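Local coordinates for diaminopimelate decarboxylase (Methanocaldococcus jannaschii, PDB 1TWI), which catalyses the pyridoxal-phosphate-dependent decarboxylation of meso-diaminopimelate to L-lysine, the last step of lysine biosynthesis by the diaminopimelate pathway, at residues A[56-61]-A[274-279]; A[87-92]-A[96-101]; A[122-125]-A[130-133]; A[226-231]-A[243-248]. One frame throughout, in Å; residues are numbered along the deposited sequence.

How the interactions relate
All four contacts belong to the pyridoxal-phosphate-binding alpha/beta barrel; three pack helix on strand, and interaction 1 joins two helix ends. In interaction 2, D88 lies over the PLP ring, its OD2 3.3 Å from PLP N1, while A87 and V89 face the helix. Interaction 3 follows along the sheet, its centre 11 Å from that of interaction 2, with M122 SD 3.5 Å from G92 O. In interaction 4, across the barrel, N246 touches N132 and is hydrogen-bonded to E290, a PLP-binding residue. Interaction 1 is a surface contact 12 Å from interaction 4 between centres, joined to it by a probable hydrogen bond, Y278 OH to D230 OD1 at 2.8 Å.

Interaction 1: residues A[56-61]-A[274-279]; sequences EETGKE and TMLKYK
This is a small surface contact between the C-terminal ends of two outer helices of the alpha/beta barrel, with L276 of helix 264-276 meeting E57 and T58 of helix 37-58. The two helices lead into barrel strands that pair in parallel, 286-289 and 62-67, so the contact joins the helices that lead into two neighbouring barrel strands. Both methyls of L276 take part. L276 CD1 lies 3.4 Å from E57 OE1, where the extended glutamate crosses the leucine at about a right angle, and L276 CD2 faces T58 CG2 at the longer distance of 4.3 Å. The contact is therefore purely van der Waals. The polar end of E57 is engaged along its own helix, OE2 forming a salt bridge with R53 NE. W54 and M284 also pack on L276 and extend the apolar patch. Beyond T58 the chain leaves the helix at G59, whose phi of 74° turns it toward strand 62-67. T58 divides its two branches: CG2 faces the leucine, whereas OG1 donates to W54 O and closes an ST turn, accepting K60 N at 3.0 Å with an N-H...O angle of 160°.

Interaction 2: residues A[87-92]-A[96-101]; sequences ADVVSG and YIAKLS. With PLP (pyridoxal-5'-phosphate), chain E.
The amide of Y96 donates to G92 O at 2.9 Å with an N-H...O angle of 159°, closing the first turn of helix 92-100. The same oxygen has Y96 CB beside it at 3.3 Å. With CG anti to the backbone N (chi1 -173°), the tyrosine ring is carried off from strand 86-89, and it meets Y420 of the second subunit. At the head of the helix S91 is the N-cap: its OG takes the amide of E94 and is also hydrogen-bonded to N396 O of the second subunit. Strand and helix are consecutive parts of a beta-alpha-beta unit in the alpha/beta barrel, and their packing is made by small groups. The single methyl of A98 lies against A87 CB at 4.0 Å and V89 CG1 at 3.9 Å, so the helix can come close to the strand. Y68 and I108 continue this apolar layer. D88, between the two residues that face the helix, points into the barrel instead, and D88 OD2 lies over one face of the pyridine ring, 3.3 Å from PLP N1. OD2 also forms a salt bridge with K69 NZ, the lysine that carries the cofactor but is not attached here, while OD1 takes N111 ND2. Held at both oxygens, the D88 carboxylate has a fixed rotation over the pyridine ring, so one short strand supplies methyls for helix packing and a carboxylate over the face of the cofactor ring.

Interaction 3: residues A[122-125]-A[130-133]; sequences MGIE and AFNV
The ring of F131 presents its edge to I124, whose CG1 lies near the ring plane, 3.8 Å from CE2, and it reaches G123 CA obliquely with CZ, also at 3.8 Å. The contact belongs to a beta-alpha-beta unit of the alpha/beta barrel: helix 117-125 lies on the outer wall, and F131 projects from strand 130-133, the next strand, against the helix. The phenyl group stands beside its own backbone N, CG being anti to the carbonyl carbon (chi1 -74°), and this directs the far end of the ring at the helix backbone. G123 offers nothing there but its CA, which lets the ring close right onto the main chain. I124 crosses the phenylalanine at about a right angle and passes along its border, while its other neighbours, A153 and L149, belong to the following strand and helix. I142 of helix 136-149 also packs on F131, so two adjacent wall helices share this residue. On the inner surface of the same strand, N132 ND2 is hydrogen-bonded to N111 OD1. Between G123 and I124 the tip of the ring comes to rest on the peptide link, F131 CZ lying 3.9 Å from I124 N.

Interaction 4: residues A[226-231]-A[243-248]; sequences RKVMDF and EDVNLG
V228 and V245 share nearly the same first torsion, CG1 being anti to the backbone N in each (chi1 169° and 167°), and these two methyls reach toward each other tip to tip at 4.0 Å. V228 sits on helix 219-237 and V245 on strand 244-246, elements of one beta-alpha-beta unit of the alpha/beta barrel. L247, just past V245, slants across V228 and sets its CD2 at 4.1 Å from both V228 CG1 and V228 CG2, resting in the fork of the valine. M229 comes from one side: its three torsions all turn the same way, and the folded chain brings M229 SD to 4.3 Å from V245 CG2. V207 of strand 202-208 and M275 of helix 264-276 extend the same apolar layer. N246, the residue between V245 and L247, points away from the helix into the barrel. N246 OD1 accepts G248 N at 2.9 Å and 162°, an Asx turn, while ND2 is hydrogen-bonded to E290 OE2. With both ends of the amide engaged, its flip is fixed. Segment 243-248 thus combines dispersion contacts on its helix side with polar chemistry inside: N246 probably helps to position E290, a residue of the pyridoxal phosphate site, as a second-shell partner.

Interaction 1: residues A[56-61]-A[274-279]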
loop_
_atom_site.group_PDB
_atom_site.type_symbol
_atom_site.label_atom_id
_atom_site.label_comp_id
_atom_site.label_asym_id
_atom_site.label_seq_id
_atom_site.Cartn_x
_atom_site.Cartn_y
_atom_site.Cartn_z
ATOM N N GLU A 56 -2.478 0.235 41.462
ATOM C CA GLU A 56 -2.004 0.325 42.842
ATOM C C GLU A 56 -2.650 1.453 43.604
ATOM O O GLU A 56 -3.033 1.304 44.763
ATOM C CB GLU A 56 -0.486 0.549 42.878
ATOM C CG GLU A 56 0.313 -0.634 42.366
ATOM C CD GLU A 56 1.786 -0.343 42.203
ATOM O OE1 GLU A 56 2.203 0.847 42.310
ATOM O OE2 GLU A 56 2.528 -1.328 41.947
ATOM N N GLU A 57 -2.755 2.603 42.963
ATOM C CA GLU A 57 -3.309 3.751 43.657
ATOM C C GLU A 57 -4.801 3.983 43.604
ATOM O O GLU A 57 -5.324 4.626 44.504
ATOM C CB GLU A 57 -2.597 5.017 43.187
ATOM C CG GLU A 57 -1.341 5.366 44.050
ATOM C CD GLU A 57 -0.626 6.583 43.517
ATOM O OE1 GLU A 57 -1.334 7.579 43.250
ATOM O OE2 GLU A 57 0.631 6.561 43.355
ATOM N N THR A 58 -5.481 3.473 42.569
ATOM C CA THR A 58 -6.925 3.692 42.386
ATOM C C THR A 58 -7.763 2.413 42.610
ATOM O O THR A 58 -8.976 2.471 42.744
ATOM C CB THR A 58 -7.240 4.164 40.885
ATOM O OG1 THR A 58 -6.998 3.052 40.005
ATOM C CG2 THR A 58 -6.358 5.328 40.461
ATOM N N GLY A 59 -7.130 1.252 42.641
ATOM C CA GLY A 59 -7.929 0.040 42.768
ATOM C C GLY A 59 -8.658 -0.297 41.458
ATOM O O GLY A 59 -9.339 -1.313 41.367
ATOM N N LYS A 60 -8.523 0.528 40.424
ATOM C CA LYS A 60 -9.203 0.222 39.146
ATOM C C LYS A 60 -8.332 -0.610 38.207
ATOM O O LYS A 60 -7.179 -0.911 38.510
ATOM C CB LYS A 60 -9.632 1.530 38.476
ATOM C CG LYS A 60 -10.693 2.267 39.322
ATOM C CD LYS A 60 -11.845 1.318 39.593
ATOM C CE LYS A 60 -13.228 1.826 39.238
ATOM N NZ LYS A 60 -13.821 2.633 40.367
ATOM N N GLU A 61 -8.859 -1.013 37.069
ATOM C CA GLU A 61 -8.007 -1.814 36.195
ATOM C C GLU A 61 -7.222 -0.975 35.170
ATOM O O GLU A 61 -7.627 0.134 34.818
ATOM C CB GLU A 61 -8.893 -2.840 35.477
ATOM C CG GLU A 61 -8.149 -4.091 35.002
ATOM C CD GLU A 61 -9.105 -5.129 34.360
ATOM O OE1 GLU A 61 -10.370 -4.979 34.548
ATOM O OE2 GLU A 61 -8.575 -6.073 33.678
ATOM N N THR A 274 -1.795 13.534 35.646
ATOM C CA THR A 274 -2.821 14.432 35.160
ATOM C C THR A 274 -4.181 13.923 35.610
ATOM O O THR A 274 -4.976 14.702 36.169
ATOM C CB THR A 274 -2.824 14.592 33.635
ATOM O OG1 THR A 274 -1.646 15.288 33.242
ATOM C CG2 THR A 274 -4.038 15.449 33.186
ATOM N N MET A 275 -4.484 12.640 35.380
ATOM C CA MET A 275 -5.798 12.119 35.781
ATOM C C MET A 275 -6.073 12.233 37.293
ATOM O O MET A 275 -7.218 12.477 37.688
ATOM C CB MET A 275 -5.973 10.634 35.376
ATOM C CG MET A 275 -5.992 10.436 33.834
ATOM S SD MET A 275 -6.034 8.718 33.411
ATOM C CE MET A 275 -7.797 8.463 33.758
ATOM N N LEU A 276 -5.049 12.044 38.136
ATOM C CA LEU A 276 -5.283 12.142 39.583
ATOM C C LEU A 276 -5.653 13.552 40.083
ATOM O O LEU A 276 -6.152 13.686 41.175
ATOM C CB LEU A 276 -4.088 11.619 40.376
ATOM C CG LEU A 276 -3.877 10.107 40.244
ATOM C CD1 LEU A 276 -2.596 9.738 40.985
ATOM C CD2 LEU A 276 -5.041 9.352 40.859
ATOM N N LYS A 277 -5.437 14.589 39.278
ATOM C CA LYS A 277 -5.835 15.951 39.625
ATOM C C LYS A 277 -7.348 16.029 39.719
ATOM O O LYS A 277 -7.901 16.964 40.338
ATOM C CB LYS A 277 -5.425 16.938 38.525
ATOM C CG LYS A 277 -3.916 17.186 38.477
ATOM C CD LYS A 277 -3.471 17.907 37.221
ATOM C CE LYS A 277 -1.988 18.210 37.357
ATOM N NZ LYS A 277 -1.554 19.212 36.321
ATOM N N TYR A 278 -8.033 15.067 39.096
ATOM C CA TYR A 278 -9.510 15.120 39.049
ATOM C C TYR A 278 -10.244 14.252 40.035
ATOM O O TYR A 278 -11.496 14.223 40.004
ATOM C CB TYR A 278 -10.016 14.749 37.637
ATOM C CG TYR A 278 -9.482 15.635 36.536
ATOM C CD1 TYR A 278 -8.177 15.506 36.076
ATOM C CD2 TYR A 278 -10.297 16.614 35.955
ATOM C CE1 TYR A 278 -7.680 16.338 35.053
ATOM C CE2 TYR A 278 -9.820 17.445 34.936
ATOM C CZ TYR A 278 -8.510 17.305 34.491
ATOM O OH TYR A 278 -8.070 18.167 33.488
ATOM N N LYS A 279 -9.482 13.572 40.908
ATOM C CA LYS A 279 -10.034 12.637 41.886
ATOM C C LYS A 279 -11.042 13.194 42.865
ATOM O O LYS A 279 -11.766 12.428 43.487
ATOM C CB LYS A 279 -8.938 11.936 42.680
ATOM C CG LYS A 279 -8.233 12.846 43.665
ATOM C CD LYS A 279 -7.709 12.048 44.831
ATOM C CE LYS A 279 -6.208 11.971 44.884
ATOM N NZ LYS A 279 -5.822 11.548 46.300
#

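Interaction 2: residues A[87-92]-A[96-101]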
loop_
_atom_site.group_PDB
_atom_site.type_symbol
_atom_site.label_atom_id
_atom_site.label_comp_id
_atom_site.label_asym_id
_atom_site.label_seq_id
_atom_site.Cartn_x
_atom_site.Cartn_y
_atom_site.Cartn_z
ATOM N N ALA A 87 -6.957 -6.147 23.241
ATOM C CA ALA A 87 -6.910 -5.834 21.811
ATOM C C ALA A 87 -7.785 -4.670 21.418
ATOM O O ALA A 87 -8.927 -4.586 21.847
ATOM C CB ALA A 87 -7.362 -7.055 20.988
ATOM N N ASP A 88 -7.227 -3.785 20.609
ATOM C CA ASP A 88 -7.970 -2.665 19.993
ATOM C C ASP A 88 -8.185 -3.184 18.524
ATOM O O ASP A 88 -7.238 -3.254 17.772
ATOM C CB ASP A 88 -7.106 -1.393 20.005
ATOM C CG ASP A 88 -7.421 -0.475 18.833
ATOM O OD1 ASP A 88 -8.587 -0.527 18.282
ATOM O OD2 ASP A 88 -6.514 0.271 18.406
ATOM N N VAL A 89 -9.409 -3.559 18.138
ATOM C CA VAL A 89 -9.658 -4.064 16.787
ATOM C C VAL A 89 -10.449 -3.024 16.011
ATOM O O VAL A 89 -11.249 -2.291 16.602
ATOM C CB VAL A 89 -10.437 -5.423 16.837
ATOM C CG1 VAL A 89 -9.545 -6.485 17.615
ATOM C CG2 VAL A 89 -11.843 -5.212 17.556
ATOM N N VAL A 90 -10.241 -2.936 14.696
ATOM C CA VAL A 90 -10.936 -1.896 13.911
ATOM C C VAL A 90 -11.779 -2.466 12.778
ATOM O O VAL A 90 -12.297 -1.739 11.933
ATOM C CB VAL A 90 -9.919 -0.861 13.341
ATOM C CG1 VAL A 90 -9.272 -0.095 14.451
ATOM C CG2 VAL A 90 -8.872 -1.527 12.518
ATOM N N SER A 91 -11.934 -3.790 12.787
ATOM C CA SER A 91 -12.730 -4.470 11.754
ATOM C C SER A 91 -13.185 -5.864 12.229
ATOM O O SER A 91 -12.609 -6.443 13.174
ATOM C CB SER A 91 -11.848 -4.677 10.519
ATOM O OG SER A 91 -10.968 -5.771 10.792
ATOM N N GLY A 92 -14.185 -6.421 11.546
ATOM C CA GLY A 92 -14.598 -7.778 11.877
ATOM C C GLY A 92 -13.410 -8.760 11.734
ATOM O O GLY A 92 -13.338 -9.718 12.479
ATOM N N TYR A 96 -12.201 -11.127 14.693
ATOM C CA TYR A 96 -12.128 -12.580 14.456
ATOM C C TYR A 96 -10.745 -13.075 14.919
ATOM O O TYR A 96 -10.613 -14.065 15.642
ATOM C CB TYR A 96 -12.306 -12.804 12.937
ATOM C CG TYR A 96 -12.427 -14.223 12.488
ATOM C CD1 TYR A 96 -13.674 -14.845 12.510
ATOM C CD2 TYR A 96 -11.327 -14.922 11.990
ATOM C CE1 TYR A 96 -13.831 -16.145 12.046
ATOM C CE2 TYR A 96 -11.472 -16.253 11.498
ATOM C CZ TYR A 96 -12.749 -16.833 11.546
ATOM O OH TYR A 96 -12.982 -18.118 11.095
ATOM N N ILE A 97 -9.686 -12.416 14.461
ATOM C CA ILE A 97 -8.347 -12.824 14.885
ATOM C C ILE A 97 -8.167 -12.700 16.433
ATOM O O ILE A 97 -7.547 -13.590 17.056
ATOM C CB ILE A 97 -7.258 -11.978 14.131
ATOM C CG1 ILE A 97 -7.217 -12.367 12.652
ATOM C CG2 ILE A 97 -5.902 -12.196 14.718
ATOM C CD1 ILE A 97 -6.498 -11.275 11.813
ATOM N N ALA A 98 -8.673 -11.631 17.054
ATOM C CA ALA A 98 -8.523 -11.498 18.515
ATOM C C ALA A 98 -9.178 -12.661 19.241
ATOM O O ALA A 98 -8.597 -13.211 20.198
ATOM C CB ALA A 98 -9.124 -10.136 19.048
ATOM N N LYS A 99 -10.397 -13.023 18.802
ATOM C CA LYS A 99 -11.108 -14.137 19.440
ATOM C C LYS A 99 -10.376 -15.438 19.153
ATOM O O LYS A 99 -10.238 -16.235 20.065
ATOM C CB LYS A 99 -12.568 -14.230 18.972
ATOM C CG LYS A 99 -13.442 -13.054 19.348
ATOM C CD LYS A 99 -13.568 -12.921 20.836
ATOM C CE LYS A 99 -14.632 -13.912 21.403
ATOM N NZ LYS A 99 -14.797 -13.781 22.889
ATOM N N LEU A 100 -9.902 -15.669 17.917
ATOM C CA LEU A 100 -9.154 -16.897 17.669
ATOM C C LEU A 100 -7.800 -16.858 18.429
ATOM O O LEU A 100 -7.150 -17.878 18.609
ATOM C CB LEU A 100 -8.881 -17.118 16.174
ATOM C CG LEU A 100 -10.167 -17.541 15.409
ATOM C CD1 LEU A 100 -9.772 -17.979 13.957
ATOM C CD2 LEU A 100 -10.888 -18.704 16.165
ATOM N N SER A 101 -7.391 -15.693 18.904
ATOM C CA SER A 101 -6.095 -15.640 19.614
ATOM C C SER A 101 -6.313 -15.821 21.123
ATOM O O SER A 101 -5.361 -15.765 21.902
ATOM C CB SER A 101 -5.431 -14.288 19.367
ATOM O OG SER A 101 -5.061 -14.160 17.997
HETATM N N1 PLP E . -5.963 3.536 18.558
HETATM C C2 PLP E . -6.544 4.018 17.398
HETATM C C2A PLP E . -8.025 4.457 17.501
HETATM C C3 PLP E . -5.765 4.038 16.245
HETATM O O3 PLP E . -6.368 4.515 15.125
HETATM C C4 PLP E . -4.452 3.650 16.206
HETATM C C4A PLP E . -3.668 3.719 14.851
HETATM O O4A PLP E . -4.325 3.866 13.870
HETATM C C5 PLP E . -3.847 3.160 17.386
HETATM C C6 PLP E . -4.630 3.135 18.529
HETATM C C5A PLP E . -2.408 2.690 17.541
HETATM O O4P PLP E . -1.454 3.726 17.191
HETATM P P PLP E . 0.104 3.519 17.397
HETATM O O1P PLP E . 0.684 4.779 16.899
HETATM O O2P PLP E . 0.470 2.346 16.532
HETATM O O3P PLP E . 0.356 3.300 18.820
#

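Interaction 3: residues A[122-125]-A[130-133]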
loop_
_atom_site.group_PDB
_atom_site.type_symbol
_atom_site.label_atom_id
_atom_site.label_comp_id
_atom_site.label_asym_id
_atom_site.label_seq_id
_atom_site.Cartn_x
_atom_site.Cartn_y
_atom_site.Cartn_z
ATOM N N MET A 122 -21.316 -9.167 15.211
ATOM C CA MET A 122 -20.188 -9.951 15.678
ATOM C C MET A 122 -19.682 -9.511 17.030
ATOM O O MET A 122 -19.397 -10.363 17.886
ATOM C CB MET A 122 -19.040 -9.902 14.651
ATOM C CG MET A 122 -17.822 -10.756 15.004
ATOM S SD MET A 122 -16.487 -10.722 13.657
ATOM C CE MET A 122 -17.508 -10.434 12.389
ATOM N N GLY A 123 -19.540 -8.192 17.224
ATOM C CA GLY A 123 -19.067 -7.710 18.520
ATOM C C GLY A 123 -20.072 -8.008 19.638
ATOM O O GLY A 123 -19.678 -8.282 20.788
ATOM N N ILE A 124 -21.365 -7.930 19.328
ATOM C CA ILE A 124 -22.362 -8.181 20.362
ATOM C C ILE A 124 -22.340 -9.654 20.732
ATOM O O ILE A 124 -22.325 -10.000 21.921
ATOM C CB ILE A 124 -23.768 -7.724 19.916
ATOM C CG1 ILE A 124 -23.776 -6.179 19.778
ATOM C CG2 ILE A 124 -24.794 -8.262 20.897
ATOM C CD1 ILE A 124 -25.090 -5.556 19.182
ATOM N N GLU A 125 -22.280 -10.523 19.737
ATOM C CA GLU A 125 -22.223 -11.975 19.996
ATOM C C GLU A 125 -20.935 -12.355 20.784
ATOM O O GLU A 125 -20.942 -13.267 21.628
ATOM C CB GLU A 125 -22.228 -12.742 18.667
ATOM C CG GLU A 125 -23.577 -12.795 17.911
ATOM C CD GLU A 125 -24.681 -13.555 18.661
ATOM O OE1 GLU A 125 -24.378 -14.510 19.387
ATOM O OE2 GLU A 125 -25.858 -13.202 18.508
ATOM N N ALA A 130 -16.381 -3.080 24.740
ATOM C CA ALA A 130 -17.074 -1.917 24.193
ATOM C C ALA A 130 -16.838 -1.635 22.731
ATOM O O ALA A 130 -15.774 -1.950 22.186
ATOM C CB ALA A 130 -16.681 -0.637 24.937
ATOM N N PHE A 131 -17.848 -1.029 22.117
ATOM C CA PHE A 131 -17.674 -0.464 20.794
ATOM C C PHE A 131 -17.284 1.019 21.169
ATOM O O PHE A 131 -17.998 1.666 21.981
ATOM C CB PHE A 131 -19.008 -0.374 20.067
ATOM C CG PHE A 131 -19.515 -1.707 19.588
ATOM C CD1 PHE A 131 -19.118 -2.216 18.358
ATOM C CD2 PHE A 131 -20.382 -2.463 20.398
ATOM C CE1 PHE A 131 -19.574 -3.460 17.927
ATOM C CE2 PHE A 131 -20.860 -3.735 19.983
ATOM C CZ PHE A 131 -20.456 -4.228 18.743
ATOM N N ASN A 132 -16.193 1.553 20.595
ATOM C CA ASN A 132 -15.856 2.965 20.815
ATOM C C ASN A 132 -16.602 3.663 19.680
ATOM O O ASN A 132 -16.132 3.701 18.544
ATOM C CB ASN A 132 -14.339 3.188 20.697
ATOM C CG ASN A 132 -13.552 2.531 21.848
ATOM O OD1 ASN A 132 -14.105 2.264 22.927
ATOM N ND2 ASN A 132 -12.229 2.313 21.632
ATOM N N VAL A 133 -17.770 4.219 20.003
ATOM C CA VAL A 133 -18.675 4.839 19.033
ATOM C C VAL A 133 -18.110 6.057 18.407
ATOM O O VAL A 133 -17.672 6.962 19.103
ATOM C CB VAL A 133 -20.014 5.212 19.682
ATOM C CG1 VAL A 133 -20.914 5.946 18.675
ATOM C CG2 VAL A 133 -20.687 3.941 20.193
#

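Interaction 4: residues A[226-231]-A[243-248]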
loop_
_atom_site.group_PDB
_atom_site.type_symbol
_atom_site.label_atom_id
_atom_site.label_comp_id
_atom_site.label_asym_id
_atom_site.label_seq_id
_atom_site.Cartn_x
_atom_site.Cartn_y
_atom_site.Cartn_z
ATOM N N ARG A 226 -5.737 16.050 29.849
ATOM C CA ARG A 226 -6.441 17.115 30.524
ATOM C C ARG A 226 -7.827 17.335 29.873
ATOM O O ARG A 226 -8.821 17.455 30.559
ATOM C CB ARG A 226 -5.682 18.424 30.399
ATOM C CG ARG A 226 -4.295 18.460 31.116
ATOM C CD ARG A 226 -3.667 19.853 30.937
ATOM N NE ARG A 226 -2.425 20.015 31.694
ATOM C CZ ARG A 226 -1.668 21.117 31.671
ATOM N NH1 ARG A 226 -2.044 22.161 30.901
ATOM N NH2 ARG A 226 -0.579 21.194 32.469
ATOM N N LYS A 227 -7.871 17.406 28.551
ATOM C CA LYS A 227 -9.155 17.734 27.916
ATOM C C LYS A 227 -10.193 16.609 27.937
ATOM O O LYS A 227 -11.419 16.869 27.960
ATOM C CB LYS A 227 -8.878 18.284 26.526
ATOM C CG LYS A 227 -7.962 19.546 26.594
ATOM C CD LYS A 227 -8.740 20.662 27.284
ATOM C CE LYS A 227 -7.809 21.805 27.802
ATOM N NZ LYS A 227 -7.376 22.677 26.736
ATOM N N VAL A 228 -9.699 15.366 27.962
ATOM C CA VAL A 228 -10.583 14.220 28.075
ATOM C C VAL A 228 -11.143 14.224 29.505
ATOM O O VAL A 228 -12.355 14.094 29.715
ATOM C CB VAL A 228 -9.845 12.876 27.795
ATOM C CG1 VAL A 228 -10.761 11.679 28.213
ATOM C CG2 VAL A 228 -9.508 12.778 26.285
ATOM N N MET A 229 -10.285 14.416 30.494
ATOM C CA MET A 229 -10.786 14.446 31.852
ATOM C C MET A 229 -11.724 15.648 32.090
ATOM O O MET A 229 -12.704 15.539 32.867
ATOM C CB MET A 229 -9.598 14.428 32.865
ATOM C CG MET A 229 -8.841 13.068 32.915
ATOM S SD MET A 229 -9.930 11.619 33.242
ATOM C CE MET A 229 -10.175 11.738 35.048
ATOM N N ASP A 230 -11.424 16.799 31.470
ATOM C CA ASP A 230 -12.316 17.941 31.616
ATOM C C ASP A 230 -13.705 17.520 31.117
ATOM O O ASP A 230 -14.736 17.938 31.662
ATOM C CB ASP A 230 -11.878 19.128 30.751
ATOM C CG ASP A 230 -10.649 19.883 31.319
ATOM O OD1 ASP A 230 -10.241 19.643 32.465
ATOM O OD2 ASP A 230 -10.136 20.724 30.581
ATOM N N PHE A 231 -13.749 16.716 30.056
ATOM C CA PHE A 231 -15.061 16.294 29.540
ATOM C C PHE A 231 -15.729 15.300 30.517
ATOM O O PHE A 231 -16.967 15.289 30.662
ATOM C CB PHE A 231 -14.936 15.709 28.107
ATOM C CG PHE A 231 -16.273 15.362 27.479
ATOM C CD1 PHE A 231 -17.179 16.370 27.181
ATOM C CD2 PHE A 231 -16.631 14.031 27.248
ATOM C CE1 PHE A 231 -18.477 16.074 26.645
ATOM C CE2 PHE A 231 -17.933 13.700 26.709
ATOM C CZ PHE A 231 -18.835 14.756 26.415
ATOM N N GLU A 243 -17.115 4.726 33.495
ATOM C CA GLU A 243 -16.359 3.600 34.062
ATOM C C GLU A 243 -14.953 3.414 33.523
ATOM O O GLU A 243 -14.035 2.987 34.261
ATOM C CB GLU A 243 -17.154 2.285 33.849
ATOM C CG GLU A 243 -18.474 2.320 34.631
ATOM C CD GLU A 243 -19.468 1.248 34.245
ATOM O OE1 GLU A 243 -19.027 0.172 33.747
ATOM O OE2 GLU A 243 -20.705 1.480 34.451
ATOM N N ASP A 244 -14.774 3.752 32.243
ATOM C CA ASP A 244 -13.518 3.565 31.517
ATOM C C ASP A 244 -13.078 4.820 30.794
ATOM O O ASP A 244 -13.898 5.458 30.140
ATOM C CB ASP A 244 -13.645 2.569 30.325
ATOM C CG ASP A 244 -13.939 1.122 30.723
ATOM O OD1 ASP A 244 -13.725 0.757 31.893
ATOM O OD2 ASP A 244 -14.359 0.326 29.817
ATOM N N VAL A 245 -11.797 5.147 30.883
ATOM C CA VAL A 245 -11.216 6.225 30.083
ATOM C C VAL A 245 -10.129 5.518 29.256
ATOM O O VAL A 245 -9.225 4.872 29.783
ATOM C CB VAL A 245 -10.615 7.351 30.948
ATOM C CG1 VAL A 245 -9.747 8.265 30.060
ATOM C CG2 VAL A 245 -11.775 8.186 31.539
ATOM N N ASN A 246 -10.247 5.611 27.937
ATOM C CA ASN A 246 -9.296 4.936 27.035
ATOM C C ASN A 246 -8.607 6.066 26.303
ATOM O O ASN A 246 -9.271 6.847 25.599
ATOM C CB ASN A 246 -10.110 4.016 26.092
ATOM C CG ASN A 246 -9.257 3.311 25.031
ATOM O OD1 ASN A 246 -8.133 3.737 24.707
ATOM N ND2 ASN A 246 -9.823 2.231 24.449
ATOM N N LEU A 247 -7.288 6.200 26.501
ATOM C CA LEU A 247 -6.594 7.310 25.874
ATOM C C LEU A 247 -5.905 6.998 24.558
ATOM O O LEU A 247 -5.117 7.802 24.045
ATOM C CB LEU A 247 -5.617 7.961 26.892
ATOM C CG LEU A 247 -6.362 8.528 28.143
ATOM C CD1 LEU A 247 -5.329 8.891 29.272
ATOM C CD2 LEU A 247 -7.174 9.790 27.777
ATOM N N GLY A 248 -6.235 5.845 23.956
ATOM C CA GLY A 248 -5.689 5.587 22.614
ATOM C C GLY A 248 -4.217 5.208 22.585
ATOM O O GLY A 248 -3.621 4.832 23.613
#